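PDB 3RWX: hypothetical bacterial outer membrane protein from Bacteroides fragilis, which is of unknown function but is a putative lipoprotein of two calycin-like beta-barrel domains, probably tethered to the outer membrane. Local coordinates for residues G20-N25 against V52-G57; Y131-T136 against G231-S236; L143-S146 against T151-D154; T217-T220 against P224-G227. All blocks are in the same frame, centred on the assembly; numbering follows the deposited sequence. Where two conformers were deposited one is given.

Contact 1: residues G20-N25 against V52-G57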
loop_
_atom_site.group_PDB
_atom_site.type_symbol
_atom_site.label_atom_id
_atom_site.label_comp_id
_atom_site.label_asym_id
_atom_site.label_seq_id
_atom_site.Cartn_x
_atom_site.Cartn_y
_atom_site.Cartn_z
ATOM N N GLY A 20 7.771 7.057 -13.554
ATOM C CA GLY A 20 7.422 6.869 -12.170
ATOM C C GLY A 20 6.415 5.773 -11.983
ATOM O O GLY A 20 6.507 4.708 -12.615
ATOM N N TYR A 21 5.452 6.029 -11.103
ATOM C CA TYR A 21 4.464 5.025 -10.773
ATOM C C TYR A 21 3.074 5.656 -10.647
ATOM O O TYR A 21 2.930 6.875 -10.605
ATOM C CB TYR A 21 4.877 4.273 -9.508
ATOM C CG TYR A 21 4.868 5.089 -8.259
ATOM C CD1 TYR A 21 5.983 5.771 -7.856
ATOM C CD2 TYR A 21 3.744 5.163 -7.458
ATOM C CE1 TYR A 21 5.987 6.533 -6.666
ATOM C CE2 TYR A 21 3.741 5.928 -6.285
ATOM C CZ TYR A 21 4.870 6.606 -5.903
ATOM O OH TYR A 21 4.906 7.347 -4.737
ATOM N N SER A 22 2.059 4.808 -10.643
ATOM C CA SER A 22 0.703 5.267 -10.704
ATOM C C SER A 22 -0.121 4.641 -9.593
ATOM O O SER A 22 -0.054 3.437 -9.357
ATOM C CB SER A 22 0.119 4.963 -12.081
ATOM O OG SER A 22 0.799 5.703 -13.084
ATOM N N ILE A 23 -0.881 5.488 -8.910
ATOM C CA ILE A 23 -1.681 5.123 -7.767
ATOM C C ILE A 23 -3.143 5.443 -8.046
ATOM O O ILE A 23 -3.461 6.523 -8.523
ATOM C CB ILE A 23 -1.233 5.924 -6.527
ATOM C CG1 ILE A 23 0.200 5.534 -6.156
ATOM C CG2 ILE A 23 -2.133 5.652 -5.346
ATOM C CD1 ILE A 23 0.402 4.068 -5.959
ATOM N N GLY A 24 -4.025 4.501 -7.719
ATOM C CA GLY A 24 -5.454 4.627 -7.995
ATOM C C GLY A 24 -6.338 4.726 -6.764
ATOM O O GLY A 24 -6.067 4.107 -5.741
ATOM N N ASN A 25 -7.411 5.499 -6.882
ATOM C CA ASN A 25 -8.377 5.712 -5.806
ATOM C C ASN A 25 -9.737 5.755 -6.464
ATOM O O ASN A 25 -9.893 6.405 -7.495
ATOM C CB ASN A 25 -8.088 7.043 -5.053
ATOM C CG ASN A 25 -6.800 6.963 -4.158
ATOM O OD1 ASN A 25 -6.861 6.522 -2.994
ATOM N ND2 ASN A 25 -5.627 7.361 -4.716
ATOM N N VAL A 52 0.359 14.206 -25.439
ATOM C CA VAL A 52 0.705 13.555 -24.199
ATOM C C VAL A 52 0.302 12.100 -24.310
ATOM O O VAL A 52 -0.821 11.800 -24.687
ATOM C CB VAL A 52 -0.043 14.197 -23.000
ATOM C CG1 VAL A 52 0.309 13.490 -21.710
ATOM C CG2 VAL A 52 0.258 15.703 -22.924
ATOM N N THR A 53 1.225 11.213 -23.976
ATOM C CA THR A 53 0.933 9.799 -23.822
ATOM C C THR A 53 1.275 9.387 -22.378
ATOM O O THR A 53 2.395 9.553 -21.943
ATOM C CB THR A 53 1.746 8.961 -24.822
ATOM O OG1 THR A 53 1.396 9.358 -26.147
ATOM C CG2 THR A 53 1.461 7.478 -24.662
ATOM N N TYR A 54 0.296 8.868 -21.649
ATOM C CA TYR A 54 0.489 8.438 -20.287
ATOM C C TYR A 54 0.153 6.967 -20.183
ATOM O O TYR A 54 -1.014 6.588 -20.235
ATOM C CB TYR A 54 -0.408 9.251 -19.365
ATOM C CG TYR A 54 -0.501 8.766 -17.918
ATOM C CD1 TYR A 54 0.594 8.291 -17.253
ATOM C CD2 TYR A 54 -1.699 8.833 -17.221
ATOM C CE1 TYR A 54 0.506 7.862 -15.934
ATOM C CE2 TYR A 54 -1.803 8.425 -15.901
ATOM C CZ TYR A 54 -0.701 7.945 -15.256
ATOM O OH TYR A 54 -0.780 7.541 -13.947
ATOM N N ASP A 55 1.185 6.139 -20.081
ATOM C CA ASP A 55 1.005 4.715 -19.868
ATOM C C ASP A 55 1.025 4.468 -18.371
ATOM O O ASP A 55 2.075 4.456 -17.742
ATOM C CB ASP A 55 2.099 3.916 -20.561
ATOM C CG ASP A 55 1.833 2.431 -20.526
ATOM O OD1 ASP A 55 0.954 2.013 -19.736
ATOM O OD2 ASP A 55 2.497 1.700 -21.290
ATOM N N SER A 56 -0.154 4.298 -17.798
ATOM C CA SER A 56 -0.293 4.200 -16.370
ATOM C C SER A 56 0.047 2.844 -15.847
ATOM O O SER A 56 0.246 2.710 -14.643
ATOM C CB SER A 56 -1.743 4.471 -15.987
ATOM O OG SER A 56 -2.585 3.431 -16.456
ATOM N N GLY A 57 0.037 1.839 -16.725
ATOM C CA GLY A 57 0.165 0.448 -16.332
ATOM C C GLY A 57 -1.165 -0.279 -16.240
ATOM O O GLY A 57 -1.218 -1.505 -16.235
#

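Contact 2: residues Y131-T136 against G231-S236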
loop_
_atom_site.group_PDB
_atom_site.type_symbol
_atom_site.label_atom_id
_atom_site.label_comp_id
_atom_site.label_asym_id
_atom_site.label_seq_id
_atom_site.Cartn_x
_atom_site.Cartn_y
_atom_site.Cartn_z
ATOM N N TYR A 131 4.990 0.068 -0.232
ATOM C CA TYR A 131 3.997 -0.595 -1.090
ATOM C C TYR A 131 4.268 -2.069 -1.235
ATOM O O TYR A 131 3.374 -2.820 -1.597
ATOM C CB TYR A 131 3.929 0.005 -2.497
ATOM C CG TYR A 131 3.210 1.337 -2.548
ATOM C CD1 TYR A 131 1.834 1.403 -2.574
ATOM C CD2 TYR A 131 3.914 2.526 -2.538
ATOM C CE1 TYR A 131 1.174 2.606 -2.597
ATOM C CE2 TYR A 131 3.267 3.736 -2.577
ATOM C CZ TYR A 131 1.892 3.769 -2.604
ATOM O OH TYR A 131 1.248 4.990 -2.635
ATOM N N HIS A 132 5.500 -2.509 -1.000
ATOM C CA HIS A 132 5.785 -3.924 -1.132
ATOM C C HIS A 132 5.345 -4.733 0.094
ATOM O O HIS A 132 5.430 -5.957 0.069
ATOM C CB HIS A 132 7.271 -4.156 -1.422
ATOM C CG HIS A 132 7.717 -3.636 -2.752
ATOM N ND1 HIS A 132 7.379 -4.245 -3.937
ATOM C CD2 HIS A 132 8.485 -2.573 -3.083
ATOM C CE1 HIS A 132 7.901 -3.569 -4.943
ATOM N NE2 HIS A 132 8.592 -2.559 -4.453
ATOM N N VAL A 133 4.888 -4.092 1.163
ATOM C CA VAL A 133 4.380 -4.870 2.305
ATOM C C VAL A 133 2.927 -4.619 2.682
ATOM O O VAL A 133 2.314 -5.452 3.322
ATOM C CB VAL A 133 5.256 -4.672 3.552
ATOM C CG1 VAL A 133 6.702 -5.071 3.223
ATOM C CG2 VAL A 133 5.173 -3.242 4.054
ATOM N N SER A 134 2.365 -3.496 2.262
ATOM C CA SER A 134 1.012 -3.158 2.635
ATOM C C SER A 134 -0.006 -4.125 2.030
ATOM O O SER A 134 0.209 -4.676 0.957
ATOM C CB SER A 134 0.697 -1.731 2.200
ATOM O OG SER A 134 0.635 -1.661 0.789
ATOM N N GLY A 135 -1.116 -4.331 2.737
ATOM C CA GLY A 135 -2.166 -5.252 2.280
ATOM C C GLY A 135 -2.860 -5.961 3.434
ATOM O O GLY A 135 -2.563 -5.695 4.586
ATOM N N THR A 136 -3.777 -6.861 3.108
ATOM C CA THR A 136 -4.517 -7.606 4.100
ATOM C C THR A 136 -4.156 -9.088 3.994
ATOM O O THR A 136 -4.498 -9.754 3.017
ATOM C CB THR A 136 -6.050 -7.449 3.894
ATOM O OG1 THR A 136 -6.431 -6.084 4.108
ATOM C CG2 THR A 136 -6.815 -8.344 4.856
ATOM N N GLY A 231 9.268 -9.549 11.234
ATOM C CA GLY A 231 8.741 -10.443 10.220
ATOM C C GLY A 231 9.222 -10.172 8.816
ATOM O O GLY A 231 10.064 -9.315 8.588
ATOM N N THR A 232 8.682 -10.927 7.870
ATOM C CA THR A 232 9.041 -10.773 6.478
ATOM C C THR A 232 7.796 -10.834 5.613
ATOM O O THR A 232 6.780 -11.447 5.985
ATOM C CB THR A 232 10.023 -11.872 6.040
ATOM O OG1 THR A 232 9.513 -13.147 6.456
ATOM C CG2 THR A 232 11.419 -11.660 6.670
ATOM N N VAL A 233 7.864 -10.162 4.465
ATOM C CA VAL A 233 6.859 -10.316 3.419
ATOM C C VAL A 233 7.600 -10.741 2.172
ATOM O O VAL A 233 8.674 -10.233 1.890
ATOM C CB VAL A 233 6.095 -9.010 3.172
ATOM C CG1 VAL A 233 5.158 -9.142 1.978
ATOM C CG2 VAL A 233 5.331 -8.590 4.436
ATOM N N SER A 234 7.051 -11.706 1.443
ATOM C CA SER A 234 7.582 -12.059 0.149
ATOM C C SER A 234 6.524 -12.753 -0.708
ATOM O O SER A 234 5.891 -13.721 -0.263
ATOM C CB SER A 234 8.793 -12.960 0.315
ATOM O OG SER A 234 9.320 -13.275 -0.964
ATOM N N ASN A 235 6.346 -12.261 -1.937
ATOM C CA ASN A 235 5.349 -12.806 -2.879
ATOM C C ASN A 235 3.994 -13.105 -2.198
ATOM O O ASN A 235 3.492 -14.251 -2.166
ATOM C CB ASN A 235 5.901 -14.066 -3.568
ATOM C CG ASN A 235 7.231 -13.810 -4.296
ATOM O OD1 ASN A 235 8.187 -14.594 -4.158
ATOM N ND2 ASN A 235 7.303 -12.711 -5.076
ATOM N N SER A 236 3.444 -12.062 -1.604
ATOM C CA SER A 236 2.148 -12.122 -0.934
ATOM C C SER A 236 2.097 -12.869 0.406
ATOM O O SER A 236 1.026 -12.882 1.005
ATOM C CB SER A 236 1.076 -12.684 -1.868
ATOM O OG SER A 236 1.096 -11.965 -3.083
#

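Contact 3: residues L143-S146 against T151-D154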
loop_
_atom_site.group_PDB
_atom_site.type_symbol
_atom_site.label_atom_id
_atom_site.label_comp_id
_atom_site.label_asym_id
_atom_site.label_seq_id
_atom_site.Cartn_x
_atom_site.Cartn_y
_atom_site.Cartn_z
ATOM N N LEU A 143 -2.348 -18.231 13.612
ATOM C CA LEU A 143 -1.734 -17.509 14.703
ATOM C C LEU A 143 -1.515 -18.486 15.861
ATOM O O LEU A 143 -2.454 -19.085 16.371
ATOM C CB LEU A 143 -2.633 -16.373 15.104
ATOM C CG LEU A 143 -2.125 -15.363 16.119
ATOM C CD1 LEU A 143 -0.841 -14.676 15.689
ATOM C CD2 LEU A 143 -3.250 -14.345 16.343
ATOM N N SER A 144 -0.262 -18.662 16.241
ATOM C CA SER A 144 0.136 -19.637 17.250
ATOM C C SER A 144 0.773 -18.866 18.404
ATOM O O SER A 144 1.713 -18.115 18.210
ATOM C CB SER A 144 1.119 -20.641 16.653
ATOM O OG SER A 144 1.644 -21.488 17.647
ATOM N N VAL A 145 0.230 -19.054 19.592
ATOM C CA VAL A 145 0.581 -18.252 20.741
ATOM C C VAL A 145 1.187 -19.150 21.795
ATOM O O VAL A 145 0.681 -20.240 22.056
ATOM C CB VAL A 145 -0.675 -17.594 21.315
ATOM C CG1 VAL A 145 -0.358 -16.924 22.672
ATOM C CG2 VAL A 145 -1.289 -16.623 20.292
ATOM N N SER A 146 2.264 -18.698 22.417
ATOM C CA SER A 146 2.850 -19.476 23.496
ATOM C C SER A 146 3.320 -18.583 24.616
ATOM O O SER A 146 3.613 -17.398 24.415
ATOM C CB SER A 146 3.988 -20.356 22.974
ATOM O OG SER A 146 4.844 -19.568 22.203
ATOM N N THR A 151 1.804 -24.011 24.701
ATOM C CA THR A 151 1.452 -23.563 23.350
ATOM C C THR A 151 -0.035 -23.823 23.148
ATOM O O THR A 151 -0.540 -24.946 23.318
ATOM C CB THR A 151 2.249 -24.289 22.259
ATOM O OG1 THR A 151 3.652 -24.136 22.509
ATOM C CG2 THR A 151 1.916 -23.715 20.878
ATOM N N TYR A 152 -0.738 -22.767 22.786
ATOM C CA TYR A 152 -2.183 -22.820 22.688
ATOM C C TYR A 152 -2.631 -23.443 21.369
ATOM O O TYR A 152 -1.837 -23.576 20.440
ATOM C CB TYR A 152 -2.740 -21.418 22.841
ATOM C CG TYR A 152 -2.564 -20.844 24.232
ATOM C CD1 TYR A 152 -3.343 -21.276 25.284
ATOM C CD2 TYR A 152 -1.621 -19.876 24.494
ATOM C CE1 TYR A 152 -3.183 -20.753 26.588
ATOM C CE2 TYR A 152 -1.465 -19.335 25.782
ATOM C CZ TYR A 152 -2.251 -19.785 26.814
ATOM O OH TYR A 152 -2.107 -19.255 28.057
ATOM N N PRO A 153 -3.910 -23.845 21.287
ATOM C CA PRO A 153 -4.376 -24.279 19.986
ATOM C C PRO A 153 -4.224 -23.172 18.923
ATOM O O PRO A 153 -4.262 -21.981 19.243
ATOM C CB PRO A 153 -5.853 -24.626 20.241
ATOM C CG PRO A 153 -5.913 -25.000 21.666
ATOM C CD PRO A 153 -4.938 -24.038 22.324
ATOM N N ASP A 154 -4.007 -23.588 17.688
ATOM C CA ASP A 154 -3.968 -22.668 16.572
ATOM C C ASP A 154 -5.241 -21.837 16.477
ATOM O O ASP A 154 -6.330 -22.351 16.661
ATOM C CB ASP A 154 -3.765 -23.427 15.258
ATOM C CG ASP A 154 -2.361 -23.996 15.130
ATOM O OD1 ASP A 154 -1.413 -23.405 15.698
ATOM O OD2 ASP A 154 -2.194 -25.033 14.460
HETATM O O HOH W 1 -2.615 -19.818 19.210
HETATM O O HOH W 2 -0.610 -22.869 18.146
#

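Contact 4: residues T217-T220 against P224-G227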
loop_
_atom_site.group_PDB
_atom_site.type_symbol
_atom_site.label_atom_id
_atom_site.label_comp_id
_atom_site.label_asym_id
_atom_site.label_seq_id
_atom_site.Cartn_x
_atom_site.Cartn_y
_atom_site.Cartn_z
ATOM N N THR A 217 1.751 0.235 22.979
ATOM C CA THR A 217 0.391 0.639 22.681
ATOM C C THR A 217 -0.545 -0.006 23.698
ATOM O O THR A 217 -0.109 -0.410 24.790
ATOM C CB THR A 217 0.015 0.259 21.226
ATOM O OG1 THR A 217 -1.246 0.830 20.879
ATOM C CG2 THR A 217 -0.044 -1.262 21.025
ATOM N N THR A 218 -1.830 -0.061 23.362
ATOM C CA THR A 218 -2.837 -0.718 24.194
ATOM C C THR A 218 -3.759 -1.495 23.249
ATOM O O THR A 218 -3.961 -1.074 22.119
ATOM C CB THR A 218 -3.670 0.321 25.007
ATOM O OG1 THR A 218 -4.230 1.281 24.112
ATOM C CG2 THR A 218 -2.813 1.079 26.037
ATOM N N ASP A 219 -4.301 -2.627 23.685
ATOM C CA ASP A 219 -5.165 -3.392 22.804
ATOM C C ASP A 219 -6.595 -2.879 22.890
ATOM O O ASP A 219 -6.847 -1.926 23.594
ATOM C CB ASP A 219 -5.053 -4.909 23.073
ATOM C CG ASP A 219 -5.707 -5.368 24.376
ATOM O OD1 ASP A 219 -6.337 -4.580 25.137
ATOM O OD2 ASP A 219 -5.585 -6.583 24.630
ATOM N N THR A 220 -7.535 -3.520 22.200
ATOM C CA THR A 220 -8.913 -3.030 22.167
ATOM C C THR A 220 -9.692 -3.198 23.458
ATOM O O THR A 220 -10.793 -2.672 23.545
ATOM C CB THR A 220 -9.717 -3.609 20.977
ATOM O OG1 THR A 220 -9.546 -5.023 20.920
ATOM C CG2 THR A 220 -9.238 -3.005 19.663
ATOM N N PRO A 224 -2.373 -2.603 28.321
ATOM C CA PRO A 224 -1.118 -2.176 27.687
ATOM C C PRO A 224 -0.394 -3.340 26.992
ATOM O O PRO A 224 -0.456 -4.471 27.453
ATOM C CB PRO A 224 -0.288 -1.655 28.884
ATOM C CG PRO A 224 -1.261 -1.353 29.938
ATOM C CD PRO A 224 -2.359 -2.360 29.776
ATOM N N ILE A 225 0.267 -3.058 25.879
ATOM C CA ILE A 225 1.032 -4.058 25.146
ATOM C C ILE A 225 2.394 -3.459 24.862
ATOM O O ILE A 225 2.479 -2.452 24.176
ATOM C CB ILE A 225 0.372 -4.435 23.777
ATOM C CG1 ILE A 225 -1.081 -4.886 23.952
ATOM C CG2 ILE A 225 1.171 -5.538 23.066
ATOM C CD1 ILE A 225 -1.236 -6.147 24.815
ATOM N N THR A 226 3.444 -4.102 25.362
ATOM C CA THR A 226 4.830 -3.648 25.193
ATOM C C THR A 226 5.684 -4.793 24.621
ATOM O O THR A 226 5.579 -5.941 25.050
ATOM C CB THR A 226 5.423 -3.240 26.567
ATOM O OG1 THR A 226 4.523 -2.332 27.188
ATOM C CG2 THR A 226 6.777 -2.563 26.428
ATOM N N GLY A 227 6.543 -4.470 23.663
ATOM C CA GLY A 227 7.460 -5.458 23.150
ATOM C C GLY A 227 7.963 -5.136 21.775
ATOM O O GLY A 227 8.224 -3.993 21.459
#

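Contact 1: residues G20-N25 against V52-G57
The Tyr54 ring meets Ser22 at its edge: OG lies near the ring plane and approaches the phenol end, with OH 2.6 Å from Ser22 OG in a hydrogen bond that either hydroxyl could donate. Over one face of the same ring stands Ser56 N, 4.0 Å above the plane and displaced toward the rim, so the chain just past Tyr54 curls back over its own aromatic. Tyr54 reaches across because CG is anti to the backbone N (chi1 170°), which sends the long side chain out to the serine although its CB does not point there. Ser56 brings its carbonyl: Ser22 CB lies 3.4 Å from Ser56 O, and a weak bond from Ser22 OG to Ser56 O remains unsettled. The hydroxyl of Ser38 bonds to both Ser22 OG and Ser56 O, drawing the three serines into one small polar cluster in a buried place. Next to it, Asp55 OD1 accepts from Gly57 N in an Asx turn that bends the chain as the strand ends. Ser22 belongs to strand 20-25, between strands 32-35 and 118-124 of a four-stranded antiparallel sheet, whereas Tyr54 comes from the two-stranded pair 39-44/50-55 and leans on Ile120 of strand 118-124.

Contact 2: residues Y131-T136 against G231-S236
A short hydrophobic seam at the start of the second calycin-like domain joins the incoming chain, just after a 3-10 turn, to the end of strand 224-234. Two valines carry it. Val133 CG1 lies 4.0 Å from Val233 CG2, and the two branched side chains meet at a slant, CG1 of Val133 also reaching Val233 CB. In both residues the touching methyl is the one anti to its own carbonyl carbon; the other methyl of Val233, CG1, is anti to the backbone N (chi1 174°) and is carried over to the preceding peptide, where it rests 3.7 Å from His132 O. One valine thus spans two residues of the incoming chain by van der Waals contact alone. Both valines are buried, and neighbours complete the pocket around them: Val133 also packs on Val170 and Phe209, and Val233 on Tyr137, whose hydroxyl bonds to Val133 O. The imidazole of His132 leads away from the strand and stacks with Phe209, while Val233 pairs with that same phenylalanine through the backbone. Two glycerols, probably from the crystallisation liquor, bond separately to His132 ND1 and Thr232 OG1. Beyond Ser234, Asn235 and Ser236 both have positive phi (43° and 73°), and strand 237-243 follows at once. Such a two-residue reversal is consistent with the type I' turn of a tight beta hairpin, here closing antiparallel neighbours of the barrel-like sheet.

Contact 3: residues L143-S146 against T151-D154
Tyr152 N donates to Val145 O over 3.0 Å with an N-H...O angle of 177°, a straight bond close to the mouth of the beta hairpin formed by strands 144-147 and 150-151. Nearer the turn, Ser146 and Thr151 make an antiparallel non-hydrogen-bonded pair, with Ser146 CB 3.8 Å from Thr151 OG1. The Val145 carbonyl also sits at the edge of the Tyr152 ring, near its plane, and Val145 CG1 touches CD2 of that ring at 3.7 Å. With CG anti to its carbonyl carbon (chi1 -68°), the tyrosine is turned across the valine at a slant, CD2 toward CG1; its hydroxyl continues to Arg187 O. Leu177, Ile253 and Ala255 close round Val145, and strand 254-256 pairs with the far edge of 144-147. Past Tyr152 direct pairing lapses although the backbones stay close, and water bridges them. One molecule accepts from Val145 N and donates to Leu143 O and Pro153 O, standing in for direct backbone bonds, before Leu143 pairs with Ile155, one residue out of the earlier register. The second accepts from Ser144 OG at 2.7 Å and donates both to Tyr152 O and, over 2.6 Å, to Asp154 OD1.

Contact 4: residues T217-T220 against P224-G227
Thr217 O is met by two donors of the returning strand: the N-H of Ile225 at 2.9 Å (170° at the hydrogen), and the CA-H of Pro224, whose CA lies 3.5 Å from Thr217 O in a softer contact. The Ile225 N-H arrives from above the carbonyl plane, 44° out of it, so it does not follow a lone pair. The partner bond, from Thr217 N to Ile225 O at 3.0 Å, lies in its carbonyl plane, and together they make Thr217 and Ile225 a hydrogen-bonded antiparallel pair of the hairpin 212-218/224-234. One step nearer the turn, Thr218 and Pro224 form a non-hydrogen-bonded pair, with Thr218 CG2 4.0 Å from Pro224 CA. On the face shared by Thr217 and Ile225, the isoleucine fills the contact. Its CG1, anti to the carbonyl carbon (chi1 -55°), turns toward the loop and lies 3.9 Å from Asp219 N and 4.1 Å from Asp219 CB; Ile215 packs on the same side chain. In the aspartate carboxylate, OD1 accepts from Asn221 N and Thr223 N inside the turn, while OD2 takes Gly192 N from a separate part of the chain. Pro224 has no N-H to give, and its place in a non-hydrogen-bonded pair asks for none across the hairpin. The chemistry implies a division of labour: two backbone hydrogen bonds fix the Thr217-Ile225 pair, while a buried carboxylate, probably ionised, holds the turn in shape and ties it to Gly192.

Contact 1 lies in the first calycin-like domain, contacts 2, 3 and 4 in the second. Contacts 1 and 2 have centres 22 Å apart yet touch: Ile23 CD1 packs 3.6 Å from Tyr131 OH, and that hydroxyl also bonds to Asp31 of the first domain. The other three all reach one six-stranded antiparallel sheet, contact 2 through strand 224-234 alone. Contact 3 is at its 150-151 edge and contact 4 at its 212-218 edge, with centres about 19 Å apart, and contacts 2 and 4 occupy the two ends of strand 224-234. Both hairpin contacts are nested in the long loop that contact 2 closes. Bound glycerol comes near contacts 2, 3 and 4.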